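Local coordinates for protein titin (Homo sapiens, PDB 3LCY) that forms giant elastic filaments of the striated-muscle sarcomere that also carry a serine/threonine kinase, sampled here by two tandem A-band immunoglobulin domains, at residues L21-V32 and R61-Q72; V166-V177 and D187-Q195. All coordinates share one frame; numbering follows the deposited sequence.

Interaction 1: L21-V32 and R61-Q72; sequences LGEAAQLSCQIV and RTHTLTVMTEEQ
Leu27 and Leu65 pair through two backbone hydrogen bonds at the middle of an antiparallel ladder, the B and E strands of an I-set immunoglobulin sandwich. Ala25, Leu27, Cys29, Leu65 and Val67 face the interior, where the Leu27 and Val67 side chains cross, CD1 of Leu27 lying 4.0 Å from CG2 of Val67, and strands 76-83 and 88-103 close over them; apolar groups suit this dry side. His63 is the polar exception. With CG turned back beside its own backbone N (chi1 -35°), its side chain crosses that of Ile31 at about a right angle, Ile31 CB at the ring edge, and NE2 donates to a lone pair of Ile31 O (3.2 Å), while ND1 bonds Ser58.

The other face is looser and nearer solvent, lined by Gln26, Ser28, Gln30 and a row of threonines, whose branched carbons suit strands and whose hydroxyls tolerate water. Here Ser28 OG and Thr64 OG1 share a hydrogen bond of 3.1 Å, and Met68 curls so that CE lies 3.6 Å from Ala24 CB.

Gly22, in the short loop leading into strand 24-34, has backbone angles that would jam a CB against the preceding carbonyl. Beside it Thr69 OG1 receives Gly22 N at 2.7 Å and donates to a lone pair of Glu23 O at 2.8 Å.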
loop_
_atom_site.group_PDB
_atom_site.type_symbol
_atom_site.label_atom_id
_atom_site.label_comp_id
_atom_site.label_asym_id
_atom_site.label_seq_id
_atom_site.Cartn_x
_atom_site.Cartn_y
_atom_site.Cartn_z
ATOM N N LEU A 21 -3.162 -9.245 -4.031
ATOM C CA LEU A 21 -3.329 -9.051 -2.597
ATOM C C LEU A 21 -4.126 -10.207 -2.003
ATOM O O LEU A 21 -5.201 -10.551 -2.495
ATOM C CB LEU A 21 -4.027 -7.719 -2.311
ATOM C CG LEU A 21 -4.296 -7.393 -0.840
ATOM C CD1 LEU A 21 -3.013 -7.473 -0.025
ATOM C CD2 LEU A 21 -4.936 -6.023 -0.697
ATOM N N GLY A 22 -3.589 -10.809 -0.949
ATOM C CA GLY A 22 -4.224 -11.954 -0.326
ATOM C C GLY A 22 -3.561 -13.257 -0.725
ATOM O O GLY A 22 -3.775 -14.291 -0.096
ATOM N N GLU A 23 -2.752 -13.206 -1.778
ATOM C CA GLU A 23 -2.049 -14.389 -2.261
ATOM C C GLU A 23 -0.578 -14.366 -1.862
ATOM O O GLU A 23 -0.086 -13.375 -1.323
ATOM C CB GLU A 23 -2.182 -14.508 -3.781
ATOM C CG GLU A 23 -3.611 -14.700 -4.254
ATOM C CD GLU A 23 -4.222 -15.997 -3.751
ATOM O OE1 GLU A 23 -3.461 -16.947 -3.467
ATOM O OE2 GLU A 23 -5.464 -16.066 -3.643
ATOM N N ALA A 24 0.120 -15.464 -2.131
ATOM C CA ALA A 24 1.525 -15.591 -1.766
ATOM C C ALA A 24 2.436 -14.862 -2.748
ATOM O O ALA A 24 2.173 -14.829 -3.951
ATOM C CB ALA A 24 1.916 -17.057 -1.673
ATOM N N ALA A 25 3.509 -14.282 -2.221
ATOM C CA ALA A 25 4.503 -13.606 -3.043
ATOM C C ALA A 25 5.882 -14.200 -2.790
ATOM O O ALA A 25 6.335 -14.274 -1.648
ATOM C CB ALA A 25 4.505 -12.114 -2.754
ATOM N N GLN A 26 6.538 -14.635 -3.860
ATOM C CA GLN A 26 7.877 -15.205 -3.755
ATOM C C GLN A 26 8.949 -14.221 -4.205
ATOM O O GLN A 26 9.010 -13.843 -5.375
ATOM C CB GLN A 26 7.984 -16.501 -4.566
ATOM C CG GLN A 26 7.413 -17.726 -3.867
ATOM C CD GLN A 26 7.555 -18.992 -4.691
ATOM O OE1 GLN A 26 8.463 -19.794 -4.467
ATOM N NE2 GLN A 26 6.656 -19.178 -5.651
ATOM N N LEU A 27 9.793 -13.805 -3.266
ATOM C CA LEU A 27 10.934 -12.959 -3.590
ATOM C C LEU A 27 12.207 -13.787 -3.493
ATOM O O LEU A 27 12.573 -14.254 -2.414
ATOM C CB LEU A 27 11.006 -11.752 -2.654
ATOM C CG LEU A 27 9.788 -10.825 -2.651
ATOM C CD1 LEU A 27 8.956 -11.033 -1.392
ATOM C CD2 LEU A 27 10.217 -9.370 -2.777
ATOM N N SER A 28 12.879 -13.976 -4.622
ATOM C CA SER A 28 14.025 -14.875 -4.668
ATOM C C SER A 28 15.297 -14.216 -5.193
ATOM O O SER A 28 15.248 -13.202 -5.891
ATOM C CB SER A 28 13.693 -16.108 -5.511
ATOM O OG SER A 28 14.761 -17.038 -5.502
ATOM N N CYS A 29 16.435 -14.810 -4.852
ATOM C CA CYS A 29 17.730 -14.345 -5.329
ATOM C C CYS A 29 18.765 -15.453 -5.173
ATOM O O CYS A 29 18.594 -16.363 -4.360
ATOM C CB CYS A 29 18.174 -13.100 -4.560
ATOM S SG CYS A 29 18.550 -13.400 -2.819
ATOM N N GLN A 30 19.871 -15.393 -5.898
ATOM C CA GLN A 30 20.953 -16.338 -5.736
ATOM C C GLN A 30 22.229 -15.715 -5.288
ATOM O O GLN A 30 22.754 -14.894 -5.947
ATOM C CB GLN A 30 21.251 -16.991 -7.043
ATOM C CG GLN A 30 20.103 -17.434 -7.751
ATOM C CD GLN A 30 20.422 -18.591 -8.557
ATOM O OE1 GLN A 30 21.541 -19.012 -8.607
ATOM N NE2 GLN A 30 19.441 -19.143 -9.193
ATOM N N ILE A 31 22.736 -16.164 -4.166
ATOM C CA ILE A 31 23.983 -15.718 -3.611
ATOM C C ILE A 31 24.841 -16.899 -3.206
ATOM O O ILE A 31 24.418 -17.769 -2.512
ATOM C CB ILE A 31 23.740 -14.846 -2.418
ATOM C CG1 ILE A 31 22.769 -13.737 -2.773
ATOM C CG2 ILE A 31 24.990 -14.268 -1.953
ATOM C CD1 ILE A 31 22.097 -13.107 -1.637
ATOM N N VAL A 32 26.072 -16.912 -3.691
ATOM C CA VAL A 32 26.989 -18.002 -3.413
ATOM C C VAL A 32 28.227 -17.572 -2.645
ATOM O O VAL A 32 28.807 -16.531 -2.920
ATOM C CB VAL A 32 27.409 -18.692 -4.715
ATOM C CG1 VAL A 32 26.234 -19.418 -5.324
ATOM C CG2 VAL A 32 27.946 -17.678 -5.690
ATOM N N ARG A 61 22.197 -21.720 -2.072
ATOM C CA ARG A 61 22.458 -20.952 -3.280
ATOM C C ARG A 61 21.286 -20.038 -3.638
ATOM O O ARG A 61 21.461 -18.861 -3.898
ATOM C CB ARG A 61 22.787 -21.872 -4.450
ATOM C CG ARG A 61 23.962 -22.772 -4.193
ATOM C CD ARG A 61 24.203 -23.727 -5.340
ATOM N NE ARG A 61 25.110 -23.184 -6.344
ATOM C CZ ARG A 61 24.727 -22.761 -7.541
ATOM N NH1 ARG A 61 23.450 -22.813 -7.887
ATOM N NH2 ARG A 61 25.618 -22.286 -8.395
ATOM N N THR A 62 20.086 -20.600 -3.640
ATOM C CA THR A 62 18.901 -19.845 -3.983
ATOM C C THR A 62 18.125 -19.537 -2.736
ATOM O O THR A 62 17.760 -20.429 -1.994
ATOM C CB THR A 62 17.999 -20.619 -4.932
ATOM O OG1 THR A 62 18.745 -21.005 -6.077
ATOM C CG2 THR A 62 16.850 -19.752 -5.369
ATOM N N HIS A 63 17.871 -18.261 -2.509
ATOM C CA HIS A 63 17.161 -17.858 -1.316
ATOM C C HIS A 63 15.853 -17.166 -1.638
ATOM O O HIS A 63 15.820 -16.148 -2.299
ATOM C CB HIS A 63 18.078 -16.990 -0.476
ATOM C CG HIS A 63 19.503 -17.417 -0.555
ATOM N ND1 HIS A 63 19.934 -18.639 -0.096
ATOM C CD2 HIS A 63 20.591 -16.811 -1.080
ATOM C CE1 HIS A 63 21.225 -18.761 -0.318
ATOM N NE2 HIS A 63 21.649 -17.664 -0.910
ATOM N N THR A 64 14.777 -17.740 -1.129
ATOM C CA THR A 64 13.449 -17.254 -1.393
ATOM C C THR A 64 12.683 -16.914 -0.139
ATOM O O THR A 64 12.659 -17.668 0.804
ATOM C CB THR A 64 12.622 -18.285 -2.196
ATOM O OG1 THR A 64 13.350 -18.694 -3.348
ATOM C CG2 THR A 64 11.322 -17.685 -2.650
ATOM N N LEU A 65 12.052 -15.754 -0.157
ATOM C CA LEU A 65 11.153 -15.323 0.905
ATOM C C LEU A 65 9.723 -15.356 0.387
ATOM O O LEU A 65 9.433 -14.833 -0.689
ATOM C CB LEU A 65 11.503 -13.910 1.376
ATOM C CG LEU A 65 10.494 -13.259 2.327
ATOM C CD1 LEU A 65 10.416 -14.025 3.636
ATOM C CD2 LEU A 65 10.837 -11.797 2.581
ATOM N N THR A 66 8.832 -15.979 1.140
ATOM C CA THR A 66 7.449 -16.056 0.725
ATOM C C THR A 66 6.610 -15.225 1.660
ATOM O O THR A 66 6.604 -15.449 2.860
ATOM C CB THR A 66 6.925 -17.495 0.759
ATOM O OG1 THR A 66 7.705 -18.312 -0.115
ATOM C CG2 THR A 66 5.473 -17.542 0.318
ATOM N N VAL A 67 5.888 -14.269 1.099
ATOM C CA VAL A 67 5.040 -13.416 1.904
ATOM C C VAL A 67 3.592 -13.729 1.605
ATOM O O VAL A 67 3.173 -13.693 0.458
ATOM C CB VAL A 67 5.279 -11.929 1.597
ATOM C CG1 VAL A 67 4.354 -11.055 2.426
ATOM C CG2 VAL A 67 6.728 -11.561 1.833
ATOM N N MET A 68 2.827 -14.037 2.641
ATOM C CA MET A 68 1.426 -14.319 2.443
ATOM C C MET A 68 0.816 -12.966 2.688
ATOM O O MET A 68 0.643 -12.545 3.822
ATOM C CB MET A 68 0.928 -15.336 3.460
ATOM C CG MET A 68 1.761 -16.593 3.536
ATOM S SD MET A 68 2.011 -17.398 1.957
ATOM C CE MET A 68 0.342 -17.838 1.523
ATOM N N THR A 69 0.494 -12.280 1.607
ATOM C CA THR A 69 -0.046 -10.981 1.700
ATOM C C THR A 69 -1.424 -10.925 2.269
ATOM O O THR A 69 -2.237 -11.693 1.954
ATOM C CB THR A 69 0.034 -10.295 0.363
ATOM O OG1 THR A 69 -0.906 -10.856 -0.536
ATOM C CG2 THR A 69 1.364 -10.459 -0.185
ATOM N N GLU A 70 -1.648 -9.982 3.153
ATOM C CA GLU A 70 -2.926 -9.810 3.739
ATOM C C GLU A 70 -3.407 -8.398 3.626
ATOM O O GLU A 70 -4.556 -8.157 3.558
ATOM C CB GLU A 70 -2.883 -10.218 5.189
ATOM C CG GLU A 70 -1.634 -9.832 5.890
ATOM C CD GLU A 70 -1.708 -9.945 7.380
ATOM O OE1 GLU A 70 -2.732 -10.343 7.887
ATOM O OE2 GLU A 70 -0.747 -9.637 8.063
ATOM N N GLU A 71 -2.486 -7.464 3.609
ATOM C CA GLU A 71 -2.797 -6.055 3.635
ATOM C C GLU A 71 -1.922 -5.257 2.729
ATOM O O GLU A 71 -0.908 -5.674 2.339
ATOM C CB GLU A 71 -2.724 -5.512 5.057
ATOM C CG GLU A 71 -1.353 -5.499 5.625
ATOM C CD GLU A 71 -1.246 -4.916 6.983
ATOM O OE1 GLU A 71 -2.235 -4.501 7.534
ATOM O OE2 GLU A 71 -0.159 -4.883 7.524
ATOM N N GLN A 72 -2.364 -4.072 2.398
ATOM C CA GLN A 72 -1.673 -3.192 1.496
ATOM C C GLN A 72 -0.294 -2.840 1.936
ATOM O O GLN A 72 0.537 -2.597 1.158
ATOM C CB GLN A 72 -2.488 -1.942 1.242
ATOM C CG GLN A 72 -3.335 -2.070 0.067
ATOM C CD GLN A 72 -4.283 -0.954 -0.125
ATOM O OE1 GLN A 72 -4.788 -0.760 -1.186
ATOM N NE2 GLN A 72 -4.528 -0.225 0.888
#

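Interaction 2: V166-V177 and D187-Q195; sequences VQRKTHAGKYKV and DAILDVEIQ
Tyr175 and Leu190 exchange two backbone hydrogen bonds at the centre of an antiparallel F-G hairpin, and the shorter runs from Leu190 N to Tyr175 O at 2.7 Å. Equivalent pairs join Gly173 to Val192 and Val177 to Ala188, making six bonds in all. Tyr175 is also the tyrosine corner of this immunoglobulin domain: its OH donates to a lone pair of His171 O, four residues back, at 2.8 Å, tying the strand to the single helical turn 168-171. Gly173 lies between them with a positive phi of 125°, at which a CB would collide with the preceding carbonyl.

On the outward face Lys174 bends at chi2 and runs obliquely past Asp191. Its aliphatic CD comes within 3.2 Å of OD1, yet NZ stays 3.7 Å from the same oxygen, a long salt bridge. Lys174 CG also rests on Ile189 CG2 (3.6 Å), so the methylene chain does much of the touching.

The inward face is mostly apolar. The methyl CG2 of Val192 meets Tyr175 CD1 obliquely at 3.5 Å, while His139 stacks on the tyrosine ring. Val177 CG1 packs against Leu190 CD1 at 3.8 Å. Farther along, Ile194 lies against the helical turn: CG1 touches Arg168 CA at 3.5 Å, and CD1, carried inward by chi2 of -59°, reaches Val166 CB.

The chemistry implies that cohesion comes mainly from the backbone ladder and the buried hydrocarbon. The lysine–aspartate pair, long and near solvent, probably adds little, whereas the tyrosine hydroxyl, whose ring is buried, has its proton committed to the His171 carbonyl.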
loop_
_atom_site.group_PDB
_atom_site.type_symbol
_atom_site.label_atom_id
_atom_site.label_comp_id
_atom_site.label_asym_id
_atom_site.label_seq_id
_atom_site.Cartn_x
_atom_site.Cartn_y
_atom_site.Cartn_z
ATOM N N VAL A 166 -18.450 25.509 5.304
ATOM C CA VAL A 166 -19.659 24.938 4.748
ATOM C C VAL A 166 -20.925 25.732 5.031
ATOM O O VAL A 166 -21.134 26.238 6.129
ATOM C CB VAL A 166 -19.853 23.492 5.220
ATOM C CG1 VAL A 166 -18.611 22.686 4.927
ATOM C CG2 VAL A 166 -20.186 23.456 6.694
ATOM N N GLN A 167 -21.761 25.817 4.008
ATOM C CA GLN A 167 -23.038 26.498 4.075
ATOM C C GLN A 167 -24.029 25.527 3.456
ATOM O O GLN A 167 -23.690 24.811 2.524
ATOM C CB GLN A 167 -22.993 27.824 3.327
ATOM C CG GLN A 167 -22.192 28.888 4.044
ATOM C CD GLN A 167 -22.689 29.132 5.452
ATOM O OE1 GLN A 167 -23.859 28.923 5.749
ATOM N NE2 GLN A 167 -21.801 29.576 6.328
ATOM N N ARG A 168 -25.250 25.499 3.967
ATOM C CA ARG A 168 -26.248 24.567 3.459
ATOM C C ARG A 168 -26.590 24.740 1.987
ATOM O O ARG A 168 -26.719 23.763 1.263
ATOM C CB ARG A 168 -27.520 24.648 4.302
ATOM C CG ARG A 168 -28.631 23.753 3.815
ATOM C CD ARG A 168 -29.884 23.915 4.651
ATOM N NE ARG A 168 -30.992 23.148 4.091
ATOM C CZ ARG A 168 -32.117 22.870 4.738
ATOM N NH1 ARG A 168 -32.298 23.294 5.980
ATOM N NH2 ARG A 168 -33.064 22.163 4.139
ATOM N N LYS A 169 -26.734 25.972 1.533
ATOM C CA LYS A 169 -27.062 26.191 0.138
ATOM C C LYS A 169 -25.968 25.692 -0.794
ATOM O O LYS A 169 -26.243 25.101 -1.830
ATOM C CB LYS A 169 -27.315 27.676 -0.110
ATOM C CG LYS A 169 -27.249 28.101 -1.559
ATOM C CD LYS A 169 -27.395 29.605 -1.667
ATOM C CE LYS A 169 -26.852 30.133 -2.981
ATOM N NZ LYS A 169 -26.838 31.620 -3.015
ATOM N N THR A 170 -24.724 25.950 -0.428
ATOM C CA THR A 170 -23.586 25.546 -1.243
ATOM C C THR A 170 -22.947 24.158 -1.061
ATOM O O THR A 170 -22.430 23.602 -2.017
ATOM C CB THR A 170 -22.480 26.598 -1.146
ATOM O OG1 THR A 170 -21.367 26.187 -1.938
ATOM C CG2 THR A 170 -22.038 26.761 0.285
ATOM N N HIS A 171 -22.971 23.602 0.145
ATOM C CA HIS A 171 -22.336 22.323 0.378
ATOM C C HIS A 171 -23.209 21.131 0.644
ATOM O O HIS A 171 -22.770 20.040 0.547
ATOM C CB HIS A 171 -21.350 22.468 1.522
ATOM C CG HIS A 171 -20.190 23.347 1.213
ATOM N ND1 HIS A 171 -19.003 22.857 0.751
ATOM C CD2 HIS A 171 -20.029 24.676 1.308
ATOM C CE1 HIS A 171 -18.162 23.847 0.561
ATOM N NE2 HIS A 171 -18.768 24.961 0.885
ATOM N N ALA A 172 -24.452 21.349 0.989
ATOM C CA ALA A 172 -25.381 20.246 1.217
ATOM C C ALA A 172 -25.647 19.483 -0.078
ATOM O O ALA A 172 -25.494 20.029 -1.169
ATOM C CB ALA A 172 -26.682 20.758 1.814
ATOM N N GLY A 173 -26.036 18.216 0.047
ATOM C CA GLY A 173 -26.364 17.409 -1.113
ATOM C C GLY A 173 -25.596 16.103 -1.209
ATOM O O GLY A 173 -24.882 15.716 -0.283
ATOM N N LYS A 174 -25.750 15.421 -2.340
ATOM C CA LYS A 174 -25.090 14.141 -2.565
ATOM C C LYS A 174 -23.677 14.310 -3.115
ATOM O O LYS A 174 -23.431 15.154 -3.979
ATOM C CB LYS A 174 -25.914 13.267 -3.514
ATOM C CG LYS A 174 -26.857 12.289 -2.831
ATOM C CD LYS A 174 -28.140 12.960 -2.374
ATOM C CE LYS A 174 -29.147 11.932 -1.882
ATOM N NZ LYS A 174 -30.427 12.559 -1.456
ATOM N N TYR A 175 -22.754 13.500 -2.605
ATOM C CA TYR A 175 -21.380 13.484 -3.089
ATOM C C TYR A 175 -21.017 12.082 -3.558
ATOM O O TYR A 175 -21.434 11.096 -2.953
ATOM C CB TYR A 175 -20.413 13.911 -1.984
ATOM C CG TYR A 175 -20.416 15.390 -1.680
ATOM C CD1 TYR A 175 -21.471 15.976 -0.996
ATOM C CD2 TYR A 175 -19.354 16.200 -2.064
ATOM C CE1 TYR A 175 -21.474 17.329 -0.709
ATOM C CE2 TYR A 175 -19.348 17.552 -1.783
ATOM C CZ TYR A 175 -20.410 18.111 -1.104
ATOM O OH TYR A 175 -20.408 19.457 -0.821
ATOM N N LYS A 176 -20.244 11.990 -4.634
ATOM C CA LYS A 176 -19.765 10.694 -5.101
ATOM C C LYS A 176 -18.244 10.624 -5.096
ATOM O O LYS A 176 -17.573 11.465 -5.697
ATOM C CB LYS A 176 -20.282 10.371 -6.506
ATOM C CG LYS A 176 -19.806 9.011 -7.014
ATOM C CD LYS A 176 -19.741 8.940 -8.532
ATOM C CE LYS A 176 -21.122 8.879 -9.157
ATOM N NZ LYS A 176 -21.042 8.707 -10.638
ATOM N N VAL A 177 -17.706 9.621 -4.414
ATOM C CA VAL A 177 -16.277 9.350 -4.460
ATOM C C VAL A 177 -16.029 8.146 -5.361
ATOM O O VAL A 177 -16.627 7.085 -5.174
ATOM C CB VAL A 177 -15.699 9.093 -3.058
ATOM C CG1 VAL A 177 -16.516 8.036 -2.331
ATOM C CG2 VAL A 177 -14.240 8.680 -3.159
ATOM N N ASP A 187 -17.587 3.067 -6.592
ATOM C CA ASP A 187 -17.995 4.385 -6.127
ATOM C C ASP A 187 -18.959 4.296 -4.951
ATOM O O ASP A 187 -19.595 3.266 -4.726
ATOM C CB ASP A 187 -18.621 5.195 -7.266
ATOM C CG ASP A 187 -19.989 4.681 -7.666
ATOM O OD1 ASP A 187 -20.955 4.907 -6.909
ATOM O OD2 ASP A 187 -20.102 4.061 -8.745
ATOM N N ALA A 188 -19.055 5.388 -4.203
ATOM C CA ALA A 188 -19.967 5.466 -3.071
ATOM C C ALA A 188 -20.592 6.851 -3.009
ATOM O O ALA A 188 -19.953 7.845 -3.353
ATOM C CB ALA A 188 -19.236 5.150 -1.777
ATOM N N ILE A 189 -21.845 6.916 -2.578
ATOM C CA ILE A 189 -22.547 8.190 -2.483
ATOM C C ILE A 189 -22.746 8.618 -1.032
ATOM O O ILE A 189 -23.319 7.885 -0.226
ATOM C CB ILE A 189 -23.902 8.147 -3.210
ATOM C CG1 ILE A 189 -23.684 8.084 -4.724
ATOM C CG2 ILE A 189 -24.742 9.360 -2.845
ATOM C CD1 ILE A 189 -24.964 8.093 -5.531
ATOM N N LEU A 190 -22.261 9.813 -0.711
ATOM C CA LEU A 190 -22.364 10.349 0.641
ATOM C C LEU A 190 -23.345 11.513 0.673
ATOM O O LEU A 190 -23.175 12.498 -0.045
ATOM C CB LEU A 190 -20.994 10.814 1.144
ATOM C CG LEU A 190 -19.847 9.802 1.234
ATOM C CD1 LEU A 190 -19.401 9.334 -0.140
ATOM C CD2 LEU A 190 -18.676 10.414 1.981
ATOM N N ASP A 191 -24.371 11.395 1.508
ATOM C CA ASP A 191 -25.361 12.453 1.645
ATOM C C ASP A 191 -24.925 13.443 2.719
ATOM O O ASP A 191 -24.867 13.104 3.900
ATOM C CB ASP A 191 -26.729 11.867 1.994
ATOM C CG ASP A 191 -27.860 12.830 1.708
ATOM O OD1 ASP A 191 -27.722 13.646 0.771
ATOM O OD2 ASP A 191 -28.887 12.770 2.416
ATOM N N VAL A 192 -24.616 14.666 2.304
ATOM C CA VAL A 192 -24.133 15.684 3.229
ATOM C C VAL A 192 -25.228 16.665 3.635
ATOM O O VAL A 192 -25.948 17.196 2.788
ATOM C CB VAL A 192 -22.948 16.471 2.636
ATOM C CG1 VAL A 192 -22.618 17.669 3.507
ATOM C CG2 VAL A 192 -21.733 15.568 2.483
ATOM N N GLU A 193 -25.346 16.913 4.931
ATOM C CA GLU A 193 -26.344 17.828 5.456
ATOM C C GLU A 193 -25.652 18.889 6.305
ATOM O O GLU A 193 -24.746 18.576 7.065
ATOM C CB GLU A 193 -27.363 17.062 6.295
ATOM C CG GLU A 193 -28.711 17.739 6.414
ATOM C CD GLU A 193 -29.585 17.534 5.193
ATOM O OE1 GLU A 193 -30.099 18.531 4.655
ATOM O OE2 GLU A 193 -29.760 16.378 4.770
ATOM N N ILE A 194 -26.075 20.143 6.178
ATOM C CA ILE A 194 -25.469 21.225 6.950
ATOM C C ILE A 194 -26.395 21.691 8.071
ATOM O O ILE A 194 -27.544 22.037 7.831
ATOM C CB ILE A 194 -25.112 22.419 6.056
ATOM C CG1 ILE A 194 -24.409 21.939 4.788
ATOM C CG2 ILE A 194 -24.236 23.399 6.806
ATOM C CD1 ILE A 194 -23.142 21.173 5.048
ATOM N N GLN A 195 -25.879 21.697 9.297
ATOM C CA GLN A 195 -26.644 22.108 10.469
ATOM C C GLN A 195 -26.168 23.425 11.048
ATOM O O GLN A 195 -24.981 23.591 11.311
ATOM C CB GLN A 195 -26.500 21.066 11.578
ATOM C CG GLN A 195 -27.298 19.800 11.419
ATOM C CD GLN A 195 -26.854 18.736 12.407
ATOM O OE1 GLN A 195 -25.659 18.554 12.636
ATOM N NE2 GLN A 195 -27.811 18.034 12.998
#

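In the fold
The two interactions belong to successive immunoglobulin domains, on opposite sides of the chain's centre: their own centres are 44 Å apart and their nearest atoms about 14 Å, so they do not touch. Interaction 1 supplies the two inner strands of a four-stranded sheet, whereas interaction 2 is a hairpin within the other type of sheet, beside strands 112-116 and 134-139. The way between them runs along strand 88-103, against which Leu21 of interaction 1 packs, and strand 121-130, whose Leu121 touches Val166 and Val192 of interaction 2. Gln72 OE1 bonds Gly129 N on that strand, giving interaction 1 a direct polar tie to the second domain.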